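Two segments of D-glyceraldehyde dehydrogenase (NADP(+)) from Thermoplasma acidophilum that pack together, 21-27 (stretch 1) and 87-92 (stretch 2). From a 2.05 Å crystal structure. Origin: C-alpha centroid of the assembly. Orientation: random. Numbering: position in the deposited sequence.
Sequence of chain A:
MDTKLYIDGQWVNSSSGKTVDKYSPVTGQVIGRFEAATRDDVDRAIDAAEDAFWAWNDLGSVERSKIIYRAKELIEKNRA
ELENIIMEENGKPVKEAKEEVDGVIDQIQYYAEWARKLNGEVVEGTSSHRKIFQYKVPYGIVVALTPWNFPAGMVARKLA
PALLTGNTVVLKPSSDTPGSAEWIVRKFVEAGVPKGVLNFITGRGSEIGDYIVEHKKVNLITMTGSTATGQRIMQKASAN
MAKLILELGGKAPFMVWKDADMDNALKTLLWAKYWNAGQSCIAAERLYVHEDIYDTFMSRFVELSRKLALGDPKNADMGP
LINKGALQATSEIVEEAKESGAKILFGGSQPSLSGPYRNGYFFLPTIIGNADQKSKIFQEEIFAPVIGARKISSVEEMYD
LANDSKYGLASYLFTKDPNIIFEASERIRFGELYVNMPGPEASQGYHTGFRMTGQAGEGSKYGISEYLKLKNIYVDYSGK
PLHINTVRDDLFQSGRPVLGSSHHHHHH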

ATOM      1  N   ASP A  21      23.534 -14.701 -39.697  1.00 40.62           N
ATOM      2  CA  ASP A  21      22.321 -14.845 -40.484  1.00 40.16           C
ATOM      3  C   ASP A  21      21.068 -15.098 -39.634  1.00 38.55           C
ATOM      4  O   ASP A  21      21.110 -15.813 -38.658  1.00 37.67           O
ATOM      5  CB  ASP A  21      22.466 -16.003 -41.496  1.00 41.09           C
ATOM      6  CG  ASP A  21      23.498 -15.729 -42.551  1.00 42.62           C
ATOM      7  OD1 ASP A  21      23.800 -14.533 -42.788  1.00 43.24           O
ATOM      8  OD2 ASP A  21      23.990 -16.704 -43.179  1.00 43.72           O
ATOM      9  N   LYS A  22      19.956 -14.539 -40.089  1.00 37.83           N
ATOM     10  CA  LYS A  22      18.608 -14.847 -39.586  1.00 36.67           C
ATOM     11  C   LYS A  22      17.848 -15.656 -40.643  1.00 36.45           C
ATOM     12  O   LYS A  22      17.753 -15.222 -41.805  1.00 36.79           O
ATOM     13  CB  LYS A  22      17.864 -13.541 -39.300  1.00 36.51           C
ATOM     14  CG  LYS A  22      16.337 -13.620 -39.275  1.00 36.22           C
ATOM     15  CD  LYS A  22      15.870 -14.442 -38.137  1.00 35.61           C
ATOM     16  CE  LYS A  22      14.360 -14.581 -38.212  1.00 35.52           C
ATOM     17  NZ  LYS A  22      13.910 -15.705 -37.316  1.00 35.01           N
ATOM     18  N   TYR A  23      17.347 -16.813 -40.238  1.00 35.45           N
ATOM     19  CA  TYR A  23      16.478 -17.709 -41.018  1.00 35.44           C
ATOM     20  C   TYR A  23      14.993 -17.500 -40.825  1.00 34.72           C
ATOM     21  O   TYR A  23      14.517 -17.258 -39.671  1.00 33.99           O
ATOM     22  CB  TYR A  23      16.773 -19.171 -40.640  1.00 35.55           C
ATOM     23  CG  TYR A  23      18.098 -19.620 -41.180  1.00 36.47           C
ATOM     24  CD1 TYR A  23      19.291 -19.324 -40.522  1.00 36.66           C
ATOM     25  CD2 TYR A  23      18.165 -20.285 -42.414  1.00 37.28           C
ATOM     26  CE1 TYR A  23      20.534 -19.717 -41.077  1.00 37.56           C
ATOM     27  CE2 TYR A  23      19.367 -20.695 -42.929  1.00 38.12           C
ATOM     28  CZ  TYR A  23      20.531 -20.404 -42.239  1.00 38.28           C
ATOM     29  OH  TYR A  23      21.708 -20.774 -42.798  1.00 39.95           O
ATOM     30  N   SER A  24      14.254 -17.599 -41.931  1.00 34.80           N
ATOM     31  CA  SER A  24      12.784 -17.652 -41.906  1.00 34.37           C
ATOM     32  C   SER A  24      12.304 -19.014 -41.413  1.00 33.90           C
ATOM     33  O   SER A  24      12.699 -20.035 -41.962  1.00 34.26           O
ATOM     34  CB  SER A  24      12.193 -17.442 -43.298  1.00 34.95           C
ATOM     35  OG  SER A  24      10.808 -17.784 -43.330  1.00 34.81           O
ATOM     36  N   PRO A  25      11.399 -19.031 -40.439  1.00 33.19           N
ATOM     37  CA  PRO A  25      10.859 -20.345 -40.044  1.00 33.01           C
ATOM     38  C   PRO A  25       9.791 -20.867 -40.986  1.00 33.31           C
ATOM     39  O   PRO A  25       9.403 -22.014 -40.873  1.00 33.26           O
ATOM     40  CB  PRO A  25      10.263 -20.081 -38.639  1.00 32.13           C
ATOM     41  CG  PRO A  25       9.900 -18.677 -38.658  1.00 32.07           C
ATOM     42  CD  PRO A  25      10.990 -17.992 -39.473  1.00 32.62           C
ATOM     43  N   VAL A  26       9.330 -20.003 -41.888  1.00 33.73           N
ATOM     44  CA  VAL A  26       8.291 -20.332 -42.854  1.00 34.17           C
ATOM     45  C   VAL A  26       8.894 -21.002 -44.063  1.00 34.89           C
ATOM     46  O   VAL A  26       8.313 -21.935 -44.570  1.00 35.10           O
ATOM     47  CB  VAL A  26       7.501 -19.041 -43.233  1.00 34.28           C
ATOM     48  CG1 VAL A  26       6.510 -19.263 -44.344  1.00 34.80           C
ATOM     49  CG2 VAL A  26       6.773 -18.485 -42.014  1.00 33.63           C
ATOM     50  N   THR A  27      10.033 -20.488 -44.533  1.00 35.44           N
ATOM     51  CA  THR A  27      10.714 -20.981 -45.732  1.00 36.40           C
ATOM     52  C   THR A  27      12.058 -21.703 -45.492  1.00 36.66           C
ATOM     53  O   THR A  27      12.545 -22.399 -46.373  1.00 37.03           O
ATOM     54  CB  THR A  27      11.032 -19.822 -46.710  1.00 37.02           C
ATOM     55  OG1 THR A  27      12.052 -19.007 -46.141  1.00 36.98           O
ATOM     56  CG2 THR A  27       9.807 -18.939 -46.936  1.00 37.03           C
ATOM     57  N   MET A  87       5.520 -11.334 -38.399  1.00 33.77           N
ATOM     58  CA  MET A  87       5.081 -12.405 -39.297  1.00 34.46           C
ATOM     59  C   MET A  87       6.255 -12.941 -40.062  1.00 34.33           C
ATOM     60  O   MET A  87       6.358 -14.147 -40.220  1.00 33.94           O
ATOM     61  CB  MET A  87       3.938 -11.996 -40.238  1.00 35.81           C
ATOM     62  CG  MET A  87       2.635 -11.683 -39.464  1.00 36.21           C
ATOM     63  SD  MET A  87       1.291 -11.395 -40.653  1.00 38.71           S
ATOM     64  CE  MET A  87       1.677  -9.705 -41.120  1.00 38.85           C
ATOM     65  N   GLU A  88       7.184 -12.068 -40.446  1.00 34.48           N
ATOM     66  CA  GLU A  88       8.373 -12.498 -41.234  1.00 34.78           C
ATOM     67  C   GLU A  88       9.396 -13.265 -40.348  1.00 34.12           C
ATOM     68  O   GLU A  88       9.874 -14.338 -40.735  1.00 33.87           O
ATOM     69  CB  GLU A  88       9.070 -11.316 -41.938  1.00 35.52           C
ATOM     70  CG  GLU A  88       8.341 -10.668 -43.125  1.00 36.28           C
ATOM     71  N   GLU A  89       9.719 -12.735 -39.161  1.00 33.40           N
ATOM     72  CA  GLU A  89      10.720 -13.371 -38.292  1.00 33.13           C
ATOM     73  C   GLU A  89      10.273 -14.620 -37.571  1.00 32.40           C
ATOM     74  O   GLU A  89      11.070 -15.508 -37.278  1.00 32.13           O
ATOM     75  CB  GLU A  89      11.273 -12.384 -37.242  1.00 33.11           C
ATOM     76  CG  GLU A  89      12.137 -11.251 -37.831  1.00 33.96           C
ATOM     77  CD  GLU A  89      12.966 -10.507 -36.734  1.00 34.08           C
ATOM     78  OE1 GLU A  89      14.158 -10.230 -37.030  1.00 34.92           O
ATOM     79  OE2 GLU A  89      12.467 -10.220 -35.592  1.00 33.28           O
ATOM     80  N   ASN A  90       9.006 -14.653 -37.222  1.00 32.06           N
ATOM     81  CA  ASN A  90       8.460 -15.722 -36.379  1.00 31.57           C
ATOM     82  C   ASN A  90       7.473 -16.618 -37.125  1.00 31.86           C
ATOM     83  O   ASN A  90       7.251 -17.720 -36.699  1.00 31.65           O
ATOM     84  CB  ASN A  90       7.777 -15.131 -35.149  1.00 31.05           C
ATOM     85  CG  ASN A  90       8.761 -14.521 -34.151  1.00 30.75           C
ATOM     86  OD1 ASN A  90       9.471 -13.542 -34.460  1.00 31.26           O
ATOM     87  ND2 ASN A  90       8.827 -15.095 -32.956  1.00 30.25           N
ATOM     88  N   GLY A  91       6.899 -16.150 -38.239  1.00 32.50           N
ATOM     89  CA  GLY A  91       5.897 -16.927 -38.994  1.00 32.86           C
ATOM     90  C   GLY A  91       4.570 -16.964 -38.255  1.00 32.64           C
ATOM     91  O   GLY A  91       3.730 -17.804 -38.564  1.00 32.81           O
ATOM     92  N   LYS A  92       4.353 -16.054 -37.294  1.00 32.31           N
ATOM     93  CA  LYS A  92       3.080 -16.020 -36.536  1.00 32.03           C
ATOM     94  C   LYS A  92       1.866 -15.765 -37.421  1.00 32.21           C
ATOM     95  O   LYS A  92       1.922 -14.913 -38.335  1.00 32.41           O
ATOM     96  CB  LYS A  92       3.063 -14.909 -35.488  1.00 31.89           C
ATOM     97  CG  LYS A  92       4.114 -15.040 -34.414  1.00 31.75           C
ATOM     98  CD  LYS A  92       3.676 -14.477 -33.064  1.00 31.60           C
ATOM     99  CE  LYS A  92       4.871 -14.519 -32.135  1.00 31.47           C
ATOM    100  NZ  LYS A  92       4.484 -14.158 -30.777  1.00 31.49           N
TER
HETATM  101  O   HOH W   1       9.501 -15.415 -43.076  1.00 31.47           O

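The contact joins the end of a strand, 21-23, and the loop that follows it to the last turn of a helix, 87-90, and the residues just beyond. It is small, with 249 Å² buried over both sides. The loop runs past the helix end so that S24 lies nearest E89 and V26 nearest G91, with CA-CA distances of 6.0 and 5.7 Å. What stretch 1 meets is largely backbone: the carbonyl oxygens at the end of a helix have no next turn to bond to and are free for other partners.

K22 makes the one direct hydrogen bond across the contact. Its CB points toward stretch 2. Chi1 is t (158°), chi2 is p (66°), and chi3 and chi4 are both t. The single bend at chi2 is followed by an extended end, which carries the amine to the helix terminus. There K22 NZ donates to E89 O at 2.8 Å. A weak bond from K22 NZ to Y23 O, 2.9 Å, ties the same amine to its own strand, and NZ is also bonded elsewhere in the structure. A lysine amine has three protons to give, which suits a buried site where it meets two carbonyls and a further partner. The aliphatic part of the chain packs as well: K22 CE lies 3.9 Å from E89 CB.

E89 has its CB sideways to stretch 1. With chi1 m (-68°) and chi2 t (-165°), the side chain is extended, and both carboxylate oxygens are hydrogen-bonded elsewhere in the structure. K22 meets E89 at its backbone O and its CB.

S24 adopts chi1 t (167°). This places OG over the turn that follows, where it accepts from V26 N at 3.0 Å and T27 N at 3.1 Å. The second is the straighter, at 161° against 138°. The same hydroxyl reaches stretch 2 through a water. Water 1 lies 2.7 Å from S24 OG and donates to E88 O at 2.6 Å. It spans a gap in which S24 OG and E88 O are 4.4 Å apart.

P25 sets its ring against the helix end. The ring is C-gamma endo and its CB points toward stretch 2. P25 CD is 3.3 Å from E89 O, and P25 CG is 3.4 Å from N90 O. Proline offers a compact carbon surface here and has no amide proton to satisfy.

V26 has chi1 t (173°), and its CG2 comes to 3.5 Å from G91 CA. G91 is the first residue to leave helical geometry, with phi 73°, a value that by itself favours glycine. The packing adds a second reason: an ideal CB on G91 would lie 2.8 Å from V26 CG2, a clash. The bare CA lets the valine methyl sit close.

E88 and N90 point their CB atoms away, so they meet the loop chiefly through their backbone. The E88 side chain is modelled only to CG.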